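Local structure of transcriptional repressor PagR (Bacillus anthracis, 2ZKZ) at residues Val33-Val44 against Glu78-Glu89. The protein represses transcription of the pagA and atxA genes as a DNA-binding, ArsR-family winged helix-turn-helix dimer. Sequence-based numbering, arbitrary orientation.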
ATOM      1  N   VAL A  33       9.921   5.236  -5.801  1.00 24.20           N
ATOM      2  CA  VAL A  33       9.329   4.261  -6.711  1.00 24.70           C
ATOM      3  C   VAL A  33       8.839   4.926  -7.995  1.00 24.37           C
ATOM      4  O   VAL A  33       9.041   4.398  -9.095  1.00 24.31           O
ATOM      5  CB  VAL A  33       8.151   3.509  -6.047  1.00 23.74           C
ATOM      6  CG1 VAL A  33       7.501   2.569  -7.056  1.00 25.14           C
ATOM      7  CG2 VAL A  33       8.653   2.732  -4.845  1.00 22.96           C
ATOM      8  N   ASN A  34       8.186   6.076  -7.864  1.00 24.85           N
ATOM      9  CA  ASN A  34       7.693   6.793  -9.040  1.00 26.86           C
ATOM     10  C   ASN A  34       8.864   7.140  -9.976  1.00 27.26           C
ATOM     11  O   ASN A  34       8.778   6.972 -11.191  1.00 26.25           O
ATOM     12  CB  ASN A  34       6.987   8.085  -8.620  1.00 30.36           C
ATOM     13  CG  ASN A  34       6.249   8.740  -9.773  1.00 34.61           C
ATOM     14  OD1 ASN A  34       6.439   9.923 -10.061  1.00 36.96           O
ATOM     15  ND2 ASN A  34       5.401   7.970 -10.441  1.00 35.69           N
ATOM     16  N   GLU A  35       9.960   7.622  -9.397  1.00 27.00           N
ATOM     17  CA  GLU A  35      11.135   7.984 -10.187  1.00 29.05           C
ATOM     18  C   GLU A  35      11.728   6.783 -10.924  1.00 28.78           C
ATOM     19  O   GLU A  35      12.136   6.897 -12.083  1.00 28.80           O
ATOM     20  CB  GLU A  35      12.203   8.615  -9.294  1.00 29.12           C
ATOM     21  CG  GLU A  35      11.861   9.997  -8.769  1.00 31.34           C
ATOM     22  CD  GLU A  35      11.594  11.005  -9.873  1.00 35.69           C
ATOM     23  OE1 GLU A  35      12.281  10.961 -10.916  1.00 36.90           O
ATOM     24  OE2 GLU A  35      10.704  11.859  -9.691  1.00 37.90           O
ATOM     25  N   LEU A  36      11.794   5.637 -10.252  1.00 26.73           N
ATOM     26  CA  LEU A  36      12.326   4.432 -10.875  1.00 28.14           C
ATOM     27  C   LEU A  36      11.384   3.953 -11.969  1.00 31.09           C
ATOM     28  O   LEU A  36      11.807   3.350 -12.948  1.00 31.54           O
ATOM     29  CB  LEU A  36      12.526   3.334  -9.830  1.00 27.38           C
ATOM     30  CG  LEU A  36      13.738   3.575  -8.931  1.00 28.68           C
ATOM     31  CD1 LEU A  36      13.764   2.568  -7.779  1.00 28.65           C
ATOM     32  CD2 LEU A  36      15.003   3.469  -9.778  1.00 28.02           C
ATOM     33  N   TYR A  37      10.098   4.228 -11.793  1.00 31.42           N
ATOM     34  CA  TYR A  37       9.104   3.847 -12.779  1.00 33.84           C
ATOM     35  C   TYR A  37       9.337   4.673 -14.045  1.00 33.57           C
ATOM     36  O   TYR A  37       9.246   4.161 -15.162  1.00 34.29           O
ATOM     37  CB  TYR A  37       7.698   4.102 -12.221  1.00 34.02           C
ATOM     38  CG  TYR A  37       6.609   4.133 -13.262  1.00 37.34           C
ATOM     39  CD1 TYR A  37       6.315   3.009 -14.031  1.00 37.50           C
ATOM     40  CD2 TYR A  37       5.888   5.302 -13.499  1.00 39.87           C
ATOM     41  CE1 TYR A  37       5.332   3.048 -15.012  1.00 40.01           C
ATOM     42  CE2 TYR A  37       4.902   5.354 -14.478  1.00 42.22           C
ATOM     43  CZ  TYR A  37       4.632   4.226 -15.230  1.00 42.22           C
ATOM     44  OH  TYR A  37       3.662   4.284 -16.202  1.00 46.82           O
ATOM     45  N   LYS A  38       9.658   5.945 -13.855  1.00 34.30           N
ATOM     46  CA  LYS A  38       9.900   6.859 -14.965  1.00 35.12           C
ATOM     47  C   LYS A  38      11.280   6.721 -15.609  1.00 34.77           C
ATOM     48  O   LYS A  38      11.403   6.797 -16.831  1.00 33.66           O
ATOM     49  CB  LYS A  38       9.702   8.306 -14.501  1.00 36.13           C
ATOM     50  CG  LYS A  38       8.260   8.656 -14.147  1.00 40.69           C
ATOM     51  CD  LYS A  38       8.111  10.129 -13.787  1.00 42.65           C
ATOM     52  CE  LYS A  38       8.900  10.484 -12.536  1.00 47.16           C
ATOM     53  NZ  LYS A  38       8.909  11.950 -12.272  1.00 47.56           N
ATOM     54  N   HIS A  39      12.311   6.510 -14.794  1.00 33.27           N
ATOM     55  CA  HIS A  39      13.676   6.394 -15.302  1.00 32.49           C
ATOM     56  C   HIS A  39      14.227   4.974 -15.430  1.00 32.99           C
ATOM     57  O   HIS A  39      15.334   4.777 -15.951  1.00 32.65           O
ATOM     58  CB  HIS A  39      14.608   7.237 -14.433  1.00 33.92           C
ATOM     59  CG  HIS A  39      14.228   8.681 -14.382  1.00 38.08           C
ATOM     60  ND1 HIS A  39      13.762   9.291 -13.236  1.00 39.87           N
ATOM     61  CD2 HIS A  39      14.232   9.636 -15.342  1.00 38.84           C
ATOM     62  CE1 HIS A  39      13.498  10.560 -13.493  1.00 39.88           C
ATOM     63  NE2 HIS A  39      13.774  10.795 -14.764  1.00 41.45           N
ATOM     64  N   LYS A  40      13.463   3.998 -14.943  1.00 30.84           N
ATOM     65  CA  LYS A  40      13.826   2.580 -15.009  1.00 29.94           C
ATOM     66  C   LYS A  40      15.040   2.133 -14.199  1.00 29.59           C
ATOM     67  O   LYS A  40      15.025   1.064 -13.590  1.00 27.53           O
ATOM     68  CB  LYS A  40      14.019   2.155 -16.471  1.00 32.45           C
ATOM     69  CG  LYS A  40      12.808   2.433 -17.356  1.00 36.26           C
ATOM     70  CD  LYS A  40      11.538   1.852 -16.750  1.00 39.58           C
ATOM     71  CE  LYS A  40      10.295   2.307 -17.502  1.00 43.18           C
ATOM     72  NZ  LYS A  40       9.037   1.949 -16.771  1.00 42.29           N
ATOM     73  N   ALA A  41      16.099   2.933 -14.199  1.00 28.05           N
ATOM     74  CA  ALA A  41      17.306   2.572 -13.460  1.00 27.94           C
ATOM     75  C   ALA A  41      17.956   3.817 -12.894  1.00 26.95           C
ATOM     76  O   ALA A  41      18.191   4.777 -13.625  1.00 29.17           O
ATOM     77  CB  ALA A  41      18.285   1.841 -14.379  1.00 27.28           C
ATOM     78  N   LEU A  42      18.254   3.798 -11.597  1.00 25.10           N
ATOM     79  CA  LEU A  42      18.872   4.949 -10.938  1.00 26.24           C
ATOM     80  C   LEU A  42      19.811   4.535  -9.811  1.00 25.89           C
ATOM     81  O   LEU A  42      19.486   3.642  -9.019  1.00 24.12           O
ATOM     82  CB  LEU A  42      17.795   5.866 -10.350  1.00 25.84           C
ATOM     83  CG  LEU A  42      16.825   6.581 -11.294  1.00 27.79           C
ATOM     84  CD1 LEU A  42      15.692   7.210 -10.471  1.00 28.89           C
ATOM     85  CD2 LEU A  42      17.569   7.647 -12.099  1.00 28.33           C
ATOM     86  N   ASN A  43      20.975   5.174  -9.738  1.00 25.32           N
ATOM     87  CA  ASN A  43      21.898   4.868  -8.656  1.00 27.49           C
ATOM     88  C   ASN A  43      21.572   5.829  -7.517  1.00 27.49           C
ATOM     89  O   ASN A  43      20.747   6.735  -7.677  1.00 25.43           O
ATOM     90  CB  ASN A  43      23.373   4.978  -9.109  1.00 28.77           C
ATOM     91  CG  ASN A  43      23.737   6.342  -9.679  1.00 30.80           C
ATOM     92  OD1 ASN A  43      24.530   6.436 -10.629  1.00 33.51           O
ATOM     93  ND2 ASN A  43      23.196   7.398  -9.099  1.00 27.90           N
ATOM     94  N   VAL A  44      22.199   5.619  -6.366  1.00 28.56           N
ATOM     95  CA  VAL A  44      21.951   6.448  -5.195  1.00 29.37           C
ATOM     96  C   VAL A  44      22.145   7.943  -5.440  1.00 30.70           C
ATOM     97  O   VAL A  44      21.317   8.763  -5.023  1.00 29.03           O
ATOM     98  CB  VAL A  44      22.851   6.001  -4.015  1.00 32.11           C
ATOM     99  CG1 VAL A  44      22.563   6.845  -2.781  1.00 31.57           C
ATOM    100  CG2 VAL A  44      22.602   4.527  -3.712  1.00 34.08           C
ATOM    101  N   GLU A  78      29.092   0.302 -10.736  1.00 30.24           N
ATOM    102  CA  GLU A  78      27.803   0.887 -10.403  1.00 30.92           C
ATOM    103  C   GLU A  78      26.764  -0.025  -9.772  1.00 29.76           C
ATOM    104  O   GLU A  78      26.577  -1.172 -10.178  1.00 29.33           O
ATOM    105  CB  GLU A  78      27.174   1.547 -11.640  1.00 30.62           C
ATOM    106  CG  GLU A  78      25.936   2.388 -11.292  1.00 34.81           C
ATOM    107  CD  GLU A  78      25.201   2.952 -12.499  1.00 37.18           C
ATOM    108  OE1 GLU A  78      24.310   3.803 -12.295  1.00 39.45           O
ATOM    109  OE2 GLU A  78      25.488   2.547 -13.643  1.00 36.72           O
ATOM    110  N   ILE A  79      26.094   0.516  -8.762  1.00 30.61           N
ATOM    111  CA  ILE A  79      25.005  -0.171  -8.080  1.00 30.62           C
ATOM    112  C   ILE A  79      23.797   0.702  -8.407  1.00 29.63           C
ATOM    113  O   ILE A  79      23.807   1.898  -8.109  1.00 30.84           O
ATOM    114  CB  ILE A  79      25.175  -0.181  -6.546  1.00 32.77           C
ATOM    115  CG1 ILE A  79      26.311  -1.123  -6.135  1.00 35.68           C
ATOM    116  CG2 ILE A  79      23.854  -0.598  -5.893  1.00 34.17           C
ATOM    117  CD1 ILE A  79      26.029  -2.588  -6.424  1.00 38.79           C
ATOM    118  N   TYR A  80      22.781   0.132  -9.046  1.00 27.38           N
ATOM    119  CA  TYR A  80      21.590   0.908  -9.369  1.00 27.57           C
ATOM    120  C   TYR A  80      20.333   0.132  -8.998  1.00 26.83           C
ATOM    121  O   TYR A  80      20.342  -1.093  -8.909  1.00 25.43           O
ATOM    122  CB  TYR A  80      21.541   1.283 -10.859  1.00 25.13           C
ATOM    123  CG  TYR A  80      21.428   0.115 -11.811  1.00 29.32           C
ATOM    124  CD1 TYR A  80      22.565  -0.563 -12.251  1.00 28.43           C
ATOM    125  CD2 TYR A  80      20.182  -0.318 -12.272  1.00 27.90           C
ATOM    126  CE1 TYR A  80      22.467  -1.641 -13.124  1.00 30.41           C
ATOM    127  CE2 TYR A  80      20.073  -1.397 -13.144  1.00 30.57           C
ATOM    128  CZ  TYR A  80      21.220  -2.050 -13.566  1.00 31.44           C
ATOM    129  OH  TYR A  80      21.120  -3.113 -14.424  1.00 33.49           O
ATOM    130  N   TYR A  81      19.249   0.866  -8.796  1.00 26.44           N
ATOM    131  CA  TYR A  81      17.987   0.263  -8.416  1.00 25.76           C
ATOM    132  C   TYR A  81      16.974   0.234  -9.538  1.00 25.61           C
ATOM    133  O   TYR A  81      17.012   1.046 -10.458  1.00 23.73           O
ATOM    134  CB  TYR A  81      17.417   1.007  -7.207  1.00 26.53           C
ATOM    135  CG  TYR A  81      18.248   0.787  -5.970  1.00 25.86           C
ATOM    136  CD1 TYR A  81      17.996  -0.296  -5.129  1.00 26.10           C
ATOM    137  CD2 TYR A  81      19.334   1.616  -5.679  1.00 24.59           C
ATOM    138  CE1 TYR A  81      18.804  -0.557  -4.031  1.00 28.24           C
ATOM    139  CE2 TYR A  81      20.152   1.366  -4.578  1.00 27.44           C
ATOM    140  CZ  TYR A  81      19.878   0.271  -3.761  1.00 30.30           C
ATOM    141  OH  TYR A  81      20.684  -0.011  -2.688  1.00 34.22           O
ATOM    142  N   SER A  82      16.066  -0.729  -9.450  1.00 25.70           N
ATOM    143  CA  SER A  82      15.024  -0.887 -10.442  1.00 26.50           C
ATOM    144  C   SER A  82      13.805  -1.532  -9.797  1.00 26.35           C
ATOM    145  O   SER A  82      13.858  -1.978  -8.650  1.00 24.21           O
ATOM    146  CB  SER A  82      15.523  -1.772 -11.585  1.00 27.71           C
ATOM    147  OG  SER A  82      15.829  -3.072 -11.113  1.00 24.52           O
ATOM    148  N   ILE A  83      12.704  -1.563 -10.535  1.00 27.09           N
ATOM    149  CA  ILE A  83      11.485  -2.195 -10.046  1.00 29.75           C
ATOM    150  C   ILE A  83      11.322  -3.480 -10.853  1.00 31.27           C
ATOM    151  O   ILE A  83      11.248  -3.434 -12.082  1.00 30.39           O
ATOM    152  CB  ILE A  83      10.234  -1.326 -10.292  1.00 29.33           C
ATOM    153  CG1 ILE A  83      10.369   0.027  -9.595  1.00 27.88           C
ATOM    154  CG2 ILE A  83       8.995  -2.055  -9.781  1.00 27.75           C
ATOM    155  CD1 ILE A  83       9.280   1.026 -10.024  1.00 25.19           C
ATOM    156  N   ASN A  84      11.287  -4.621 -10.174  1.00 33.10           N
ATOM    157  CA  ASN A  84      11.111  -5.888 -10.875  1.00 36.08           C
ATOM    158  C   ASN A  84       9.855  -6.632 -10.397  1.00 35.67           C
ATOM    159  O   ASN A  84       9.501  -7.679 -10.941  1.00 36.09           O
ATOM    160  CB  ASN A  84      12.356  -6.760 -10.706  1.00 38.96           C
ATOM    161  CG  ASN A  84      12.296  -7.638  -9.480  1.00 43.50           C
ATOM    162  OD1 ASN A  84      11.918  -7.191  -8.396  1.00 44.74           O
ATOM    163  ND2 ASN A  84      12.681  -8.900  -9.642  1.00 43.92           N
ATOM    164  N   ASN A  85       9.186  -6.083  -9.385  1.00 34.28           N
ATOM    165  CA  ASN A  85       7.961  -6.678  -8.855  1.00 33.36           C
ATOM    166  C   ASN A  85       6.779  -6.043  -9.579  1.00 34.44           C
ATOM    167  O   ASN A  85       6.568  -4.827  -9.506  1.00 33.82           O
ATOM    168  CB  ASN A  85       7.836  -6.412  -7.355  1.00 34.43           C
ATOM    169  CG  ASN A  85       6.722  -7.219  -6.706  1.00 34.83           C
ATOM    170  OD1 ASN A  85       5.617  -7.317  -7.239  1.00 33.11           O
ATOM    171  ND2 ASN A  85       7.010  -7.795  -5.547  1.00 34.78           N
ATOM    172  N   PRO A  86       5.995  -6.858 -10.296  1.00 33.76           N
ATOM    173  CA  PRO A  86       4.826  -6.396 -11.048  1.00 34.10           C
ATOM    174  C   PRO A  86       3.827  -5.631 -10.181  1.00 32.49           C
ATOM    175  O   PRO A  86       3.240  -4.641 -10.624  1.00 31.24           O
ATOM    176  CB  PRO A  86       4.224  -7.694 -11.585  1.00 35.94           C
ATOM    177  CG  PRO A  86       5.402  -8.612 -11.679  1.00 37.74           C
ATOM    178  CD  PRO A  86       6.133  -8.322 -10.396  1.00 36.22           C
ATOM    179  N   LYS A  87       3.638  -6.090  -8.947  1.00 31.24           N
ATOM    180  CA  LYS A  87       2.693  -5.442  -8.042  1.00 32.00           C
ATOM    181  C   LYS A  87       3.105  -4.007  -7.717  1.00 29.92           C
ATOM    182  O   LYS A  87       2.262  -3.104  -7.660  1.00 27.71           O
ATOM    183  CB  LYS A  87       2.550  -6.253  -6.752  1.00 34.12           C
ATOM    184  CG  LYS A  87       1.876  -7.602  -6.930  1.00 35.85           C
ATOM    185  CD  LYS A  87       1.541  -8.221  -5.574  1.00 40.03           C
ATOM    186  CE  LYS A  87       0.761  -9.521  -5.713  1.00 40.14           C
ATOM    187  NZ  LYS A  87       1.557 -10.575  -6.395  1.00 43.73           N
ATOM    188  N   VAL A  88       4.401  -3.801  -7.510  1.00 28.40           N
ATOM    189  CA  VAL A  88       4.919  -2.472  -7.205  1.00 27.72           C
ATOM    190  C   VAL A  88       4.668  -1.528  -8.372  1.00 27.17           C
ATOM    191  O   VAL A  88       4.183  -0.415  -8.184  1.00 25.15           O
ATOM    192  CB  VAL A  88       6.434  -2.507  -6.905  1.00 25.20           C
ATOM    193  CG1 VAL A  88       6.955  -1.089  -6.693  1.00 26.92           C
ATOM    194  CG2 VAL A  88       6.691  -3.353  -5.674  1.00 24.58           C
ATOM    195  N   GLU A  89       4.996  -1.971  -9.580  1.00 30.47           N
ATOM    196  CA  GLU A  89       4.779  -1.133 -10.758  1.00 33.31           C
ATOM    197  C   GLU A  89       3.291  -0.840 -10.915  1.00 31.77           C
ATOM    198  O   GLU A  89       2.896   0.292 -11.190  1.00 29.37           O
ATOM    199  CB  GLU A  89       5.296  -1.822 -12.028  1.00 37.04           C
ATOM    200  CG  GLU A  89       5.039  -1.009 -13.290  1.00 43.70           C
ATOM    201  CD  GLU A  89       5.634  -1.642 -14.536  1.00 49.41           C
ATOM    202  OE1 GLU A  89       5.348  -2.832 -14.794  1.00 52.49           O
ATOM    203  OE2 GLU A  89       6.380  -0.946 -15.261  1.00 50.02           O
TER
HETATM  204  O   HOH W   1      12.732  -0.303 -13.189  1.00 30.22           O
HETATM  205  O   HOH W   2      24.361   3.590  -6.235  1.00 33.19           O
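In the winged helix-turn-helix fold of the ArsR family, the short strand 42-43, entering the predicted DNA-binding motif, pairs with wing strand 78-82; here Leu42 and Tyr81 form an antiparallel hydrogen-bonded pair. Tyr81 N gives a nearly straight bond to Leu42 O (2.8 Å, 176°), while Leu42 N returns a longer one to Tyr81 O (3.2 Å). Ala41 CA adds a CA-H...O contact to the same Tyr81 oxygen. On either side of this single pair a water bridges the two segments: one donates to Lys40 O and accepts from Ile83 N, the other donates to Ile79 O and accepts from Val44 N at the start of helix 44-51.

Side chains pack along the join. A chi1 of -68° sets the Tyr81 ring beside its own backbone N, side by side with Val44 and pointing the same way, and Val44 CG2 meets the ring edge near CE2. Leu36 CD1 touches Tyr81 CB at 4.0 Å, while its CD2 packs closely on Tyr81 O (3.2 Å), the carbonyl that accepts from Leu42 N. Tyr80 CD2 instead receives the Ala41 methyl at 3.6 Å.

Past the strand, Ile83 reaches over the last turns of helix 27-39. Its CG1 lies against Leu36 CB, and CD1 settles among Val33 CG1 (3.8 Å), Val33 O and Tyr37 CB. Val33 CG1 also touches Val88 CG1 at 3.7 Å, bringing in helix 86-95. Glu89 OE2 lies at the Tyr37 ring edge, carboxylate and ring planes 84° apart; Lys40 NZ, bonded to Tyr37 O, stays 4.2 Å from Glu89 OE2.

Backbone bonds and waters thus set the strand alignment, while apolar side chains hold helix 27-39 against the wing strand and helix 86-95.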